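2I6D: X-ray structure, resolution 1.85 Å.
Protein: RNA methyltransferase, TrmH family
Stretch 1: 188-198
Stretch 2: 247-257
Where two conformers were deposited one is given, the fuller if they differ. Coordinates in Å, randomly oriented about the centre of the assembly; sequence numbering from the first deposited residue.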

# COMPACT_ATOMS: atom_id res chain seq x y z
N SER A 188 15.15 -23.02 -1.84
CA SER A 188 15.24 -22.16 -3.03
C SER A 188 13.85 -21.96 -3.62
O SER A 188 13.12 -22.94 -3.84
CB SER A 188 16.13 -22.77 -4.11
OG SER A 188 15.96 -22.03 -5.31
N LEU A 189 13.47 -20.71 -3.88
CA LEU A 189 12.18 -20.39 -4.50
C LEU A 189 12.01 -21.03 -5.89
O LEU A 189 10.89 -21.20 -6.36
CB LEU A 189 11.94 -18.87 -4.59
CG LEU A 189 12.42 -18.09 -5.82
CD1 LEU A 189 11.68 -16.78 -5.98
CD2 LEU A 189 13.92 -17.84 -5.77
N TYR A 190 13.12 -21.34 -6.55
CA TYR A 190 13.07 -22.03 -7.84
C TYR A 190 12.75 -23.51 -7.73
O TYR A 190 12.30 -24.10 -8.70
CB TYR A 190 14.38 -21.83 -8.62
CG TYR A 190 14.73 -20.36 -8.72
CD1 TYR A 190 13.79 -19.42 -9.15
CD2 TYR A 190 15.99 -19.92 -8.38
CE1 TYR A 190 14.11 -18.06 -9.23
CE2 TYR A 190 16.33 -18.58 -8.47
CZ TYR A 190 15.38 -17.66 -8.88
OH TYR A 190 15.76 -16.31 -8.95
N GLU A 191 12.99 -24.09 -6.55
CA GLU A 191 12.74 -25.52 -6.32
C GLU A 191 11.41 -25.79 -5.62
O GLU A 191 10.92 -26.91 -5.63
CB GLU A 191 13.89 -26.14 -5.51
CG GLU A 191 15.26 -25.96 -6.16
CD GLU A 191 16.41 -26.57 -5.36
OE1 GLU A 191 16.26 -26.87 -4.15
OE2 GLU A 191 17.48 -26.74 -5.96
N ALA A 192 10.83 -24.77 -4.99
CA ALA A 192 9.62 -24.96 -4.23
C ALA A 192 8.45 -25.10 -5.21
O ALA A 192 8.36 -24.31 -6.13
CB ALA A 192 9.40 -23.77 -3.28
N PRO A 193 7.57 -26.11 -5.02
CA PRO A 193 6.40 -26.08 -5.89
C PRO A 193 5.49 -25.01 -5.33
O PRO A 193 5.30 -24.95 -4.12
CB PRO A 193 5.78 -27.49 -5.73
CG PRO A 193 6.67 -28.24 -4.76
CD PRO A 193 7.55 -27.24 -4.07
N LEU A 194 4.97 -24.15 -6.18
CA LEU A 194 4.14 -23.05 -5.71
C LEU A 194 2.72 -23.22 -6.23
O LEU A 194 2.51 -23.83 -7.29
CB LEU A 194 4.71 -21.72 -6.24
CG LEU A 194 6.14 -21.29 -5.84
CD1 LEU A 194 6.59 -20.02 -6.56
CD2 LEU A 194 6.23 -21.17 -4.32
N PRO A 195 1.73 -22.67 -5.50
CA PRO A 195 0.38 -22.67 -6.06
C PRO A 195 0.27 -21.65 -7.17
O PRO A 195 1.11 -20.74 -7.27
CB PRO A 195 -0.51 -22.25 -4.87
CG PRO A 195 0.36 -22.20 -3.68
CD PRO A 195 1.75 -22.02 -4.18
N ASN A 196 -0.74 -21.79 -8.03
CA ASN A 196 -0.99 -20.76 -9.05
C ASN A 196 -1.28 -19.44 -8.36
O ASN A 196 -1.79 -19.41 -7.24
CB ASN A 196 -2.19 -21.16 -9.92
CG ASN A 196 -2.42 -20.21 -11.10
OD1 ASN A 196 -2.98 -19.12 -10.96
ND2 ASN A 196 -2.01 -20.65 -12.28
N PHE A 197 -0.99 -18.34 -9.05
CA PHE A 197 -1.25 -16.99 -8.54
C PHE A 197 -2.68 -16.78 -8.03
O PHE A 197 -2.90 -16.03 -7.06
CB PHE A 197 -0.96 -15.98 -9.65
CG PHE A 197 -0.40 -14.69 -9.15
CD1 PHE A 197 0.97 -14.49 -9.15
CD2 PHE A 197 -1.23 -13.67 -8.70
CE1 PHE A 197 1.52 -13.29 -8.72
CE2 PHE A 197 -0.70 -12.46 -8.23
CZ PHE A 197 0.69 -12.28 -8.25
N THR A 198 -3.65 -17.44 -8.65
CA THR A 198 -5.05 -17.28 -8.25
C THR A 198 -5.46 -18.12 -7.06
O THR A 198 -6.59 -17.98 -6.55
CB THR A 198 -5.99 -17.65 -9.39
OG1 THR A 198 -5.69 -18.97 -9.82
CG2 THR A 198 -5.83 -16.68 -10.54
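Stretch 2, residues 247-257: AILCSEWRRRS

Stretch 2 is the last part of a helix that begins earlier in the chain and runs through Arg255. Arg256 and the C-terminal Ser257 follow it. Stretch 1 is mostly loop, with helical backbone angles at 189-191 but no regular bonding. The two run in the same general sense: Leu189 lies nearest Leu249, Tyr190 nearest Glu252 and Asn196 nearest Ser257, with CA-CA distances of 7.5, 7.8 and 5.0 Å.

Ala247 makes no contact. Ile248 points toward stretch 1, and its CG2 lies 4.0 Å from Leu189 CD1. Leu249 CD2 packs on the same Leu189 CD1 at 3.7 Å. Cys250 contributes its carbonyl: its O lies 3.8 Å from Phe197 CE1, at the ring edge. Ser251 points away.

Glu252 has its CG 3.9 Å from Leu189 CD1. Its OE2 forms salt bridges with Arg255 NH2 and Arg256 NH2, both at 2.8 Å, so the carboxylate helps hold the Arg256 guanidinium in place. Trp253 points toward the loop. Leu194 CD2 sits over one face of its six-membered ring, 3.9 Å from Trp253 CH2, while Phe197 CD1 lies 3.9 Å from Trp253 CB. Water 2 bridges Pro195 O and Trp253 O, and water 3 bridges Asn196 O and Trp253 NE1.

Arg254 lays its guanidinium flat on Phe197, with planes at 17° and NH1 3.4 Å from Phe197 CD2; this is a cation-pi contact. Arg255 points away.

Arg256 gives two hydrogen bonds to loop carbonyls: NH2 to Leu189 O at 2.5 Å, very short, and NH1 to Ala192 O at 2.7 Å. Leu194 CG covers one guanidinium face, 3.5 Å from Arg256 NH1. Ser257 closes the contact. Its OG accepts from Phe197 N at 3.0 Å and donates to Trp253 O at 2.7 Å. Its OXT accepts from Asn196 ND2 at 3.0 Å.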

# COMPACT_ATOMS: atom_id res chain seq x y z
N ALA A 247 9.66 -8.37 -5.58
CA ALA A 247 9.55 -8.38 -7.04
C ALA A 247 10.00 -9.73 -7.61
O ALA A 247 9.35 -10.29 -8.49
CB ALA A 247 10.40 -7.25 -7.65
N ILE A 248 11.11 -10.25 -7.09
CA ILE A 248 11.62 -11.54 -7.53
C ILE A 248 10.59 -12.63 -7.24
O ILE A 248 10.24 -13.44 -8.15
CB ILE A 248 12.99 -11.86 -6.90
CG1 ILE A 248 14.06 -10.94 -7.53
CG2 ILE A 248 13.39 -13.32 -7.19
CD1 ILE A 248 15.30 -10.78 -6.64
N LEU A 249 10.07 -12.63 -6.02
CA LEU A 249 9.09 -13.65 -5.59
C LEU A 249 7.79 -13.58 -6.41
O LEU A 249 7.34 -14.61 -6.94
CB LEU A 249 8.79 -13.58 -4.08
CG LEU A 249 9.94 -14.11 -3.22
CD1 LEU A 249 10.04 -13.37 -1.85
CD2 LEU A 249 9.81 -15.60 -3.03
N CYS A 250 7.19 -12.39 -6.50
CA CYS A 250 6.00 -12.20 -7.35
C CYS A 250 6.18 -12.59 -8.79
O CYS A 250 5.28 -13.24 -9.39
CB CYS A 250 5.49 -10.76 -7.27
SG CYS A 250 4.85 -10.37 -5.66
N SER A 251 7.31 -12.19 -9.39
CA SER A 251 7.61 -12.54 -10.79
C SER A 251 7.57 -14.04 -10.96
O SER A 251 6.88 -14.56 -11.84
CB SER A 251 8.97 -11.97 -11.27
OG SER A 251 9.42 -12.62 -12.46
N GLU A 252 8.29 -14.74 -10.10
CA GLU A 252 8.39 -16.19 -10.20
C GLU A 252 7.02 -16.87 -9.99
O GLU A 252 6.68 -17.83 -10.69
CB GLU A 252 9.42 -16.66 -9.16
CG GLU A 252 9.77 -18.08 -9.12
CD GLU A 252 10.27 -18.69 -10.44
OE1 GLU A 252 10.64 -18.01 -11.44
OE2 GLU A 252 10.27 -19.92 -10.46
N TRP A 253 6.24 -16.36 -9.03
CA TRP A 253 4.89 -16.88 -8.78
C TRP A 253 4.06 -16.75 -10.06
O TRP A 253 3.37 -17.69 -10.45
CB TRP A 253 4.20 -16.08 -7.67
CG TRP A 253 3.60 -16.93 -6.58
CD1 TRP A 253 2.35 -17.52 -6.57
CD2 TRP A 253 4.17 -17.18 -5.30
NE1 TRP A 253 2.13 -18.15 -5.35
CE2 TRP A 253 3.24 -17.96 -4.56
CE3 TRP A 253 5.40 -16.85 -4.70
CZ2 TRP A 253 3.49 -18.39 -3.26
CZ3 TRP A 253 5.64 -17.27 -3.40
CH2 TRP A 253 4.69 -18.03 -2.70
N ARG A 254 4.15 -15.59 -10.71
CA ARG A 254 3.41 -15.31 -11.97
C ARG A 254 3.93 -16.06 -13.20
O ARG A 254 3.16 -16.56 -14.04
CB ARG A 254 3.40 -13.79 -12.21
CG ARG A 254 2.80 -13.33 -13.57
CD ARG A 254 1.34 -13.70 -13.70
NE ARG A 254 0.44 -12.89 -12.86
CZ ARG A 254 -0.81 -13.23 -12.58
NH1 ARG A 254 -1.57 -12.43 -11.84
NH2 ARG A 254 -1.32 -14.38 -13.05
N ARG A 255 5.25 -16.19 -13.31
CA ARG A 255 5.85 -16.97 -14.40
C ARG A 255 5.26 -18.37 -14.45
O ARG A 255 5.03 -18.91 -15.52
CB ARG A 255 7.36 -17.10 -14.18
CG ARG A 255 8.10 -17.87 -15.30
CD ARG A 255 9.55 -18.11 -14.96
NE ARG A 255 9.77 -19.05 -13.85
CZ ARG A 255 9.72 -20.37 -13.97
NH1 ARG A 255 9.41 -20.93 -15.13
NH2 ARG A 255 9.94 -21.15 -12.91
N ARG A 256 5.05 -18.97 -13.28
CA ARG A 256 4.55 -20.36 -13.23
C ARG A 256 3.03 -20.50 -13.37
O ARG A 256 2.49 -21.62 -13.35
CB ARG A 256 4.97 -20.98 -11.91
CG ARG A 256 6.43 -21.05 -11.82
CD ARG A 256 6.83 -22.04 -10.80
NE ARG A 256 8.01 -21.57 -10.09
CZ ARG A 256 8.42 -22.10 -8.96
NH1 ARG A 256 7.75 -23.10 -8.42
NH2 ARG A 256 9.50 -21.63 -8.37
N SER A 257 2.34 -19.38 -13.52
CA SER A 257 0.88 -19.38 -13.48
C SER A 257 0.20 -19.54 -14.83
O SER A 257 0.86 -19.59 -15.89
CB SER A 257 0.39 -18.13 -12.76
OG SER A 257 0.86 -18.17 -11.41
OXT SER A 257 -1.04 -19.66 -14.90
O HOH W 1 11.33 -22.95 -10.90
O HOH W 2 2.99 -20.19 -9.30
O HOH W 3 -0.85 -18.38 -4.86
O HOH W 4 0.29 -22.70 -11.37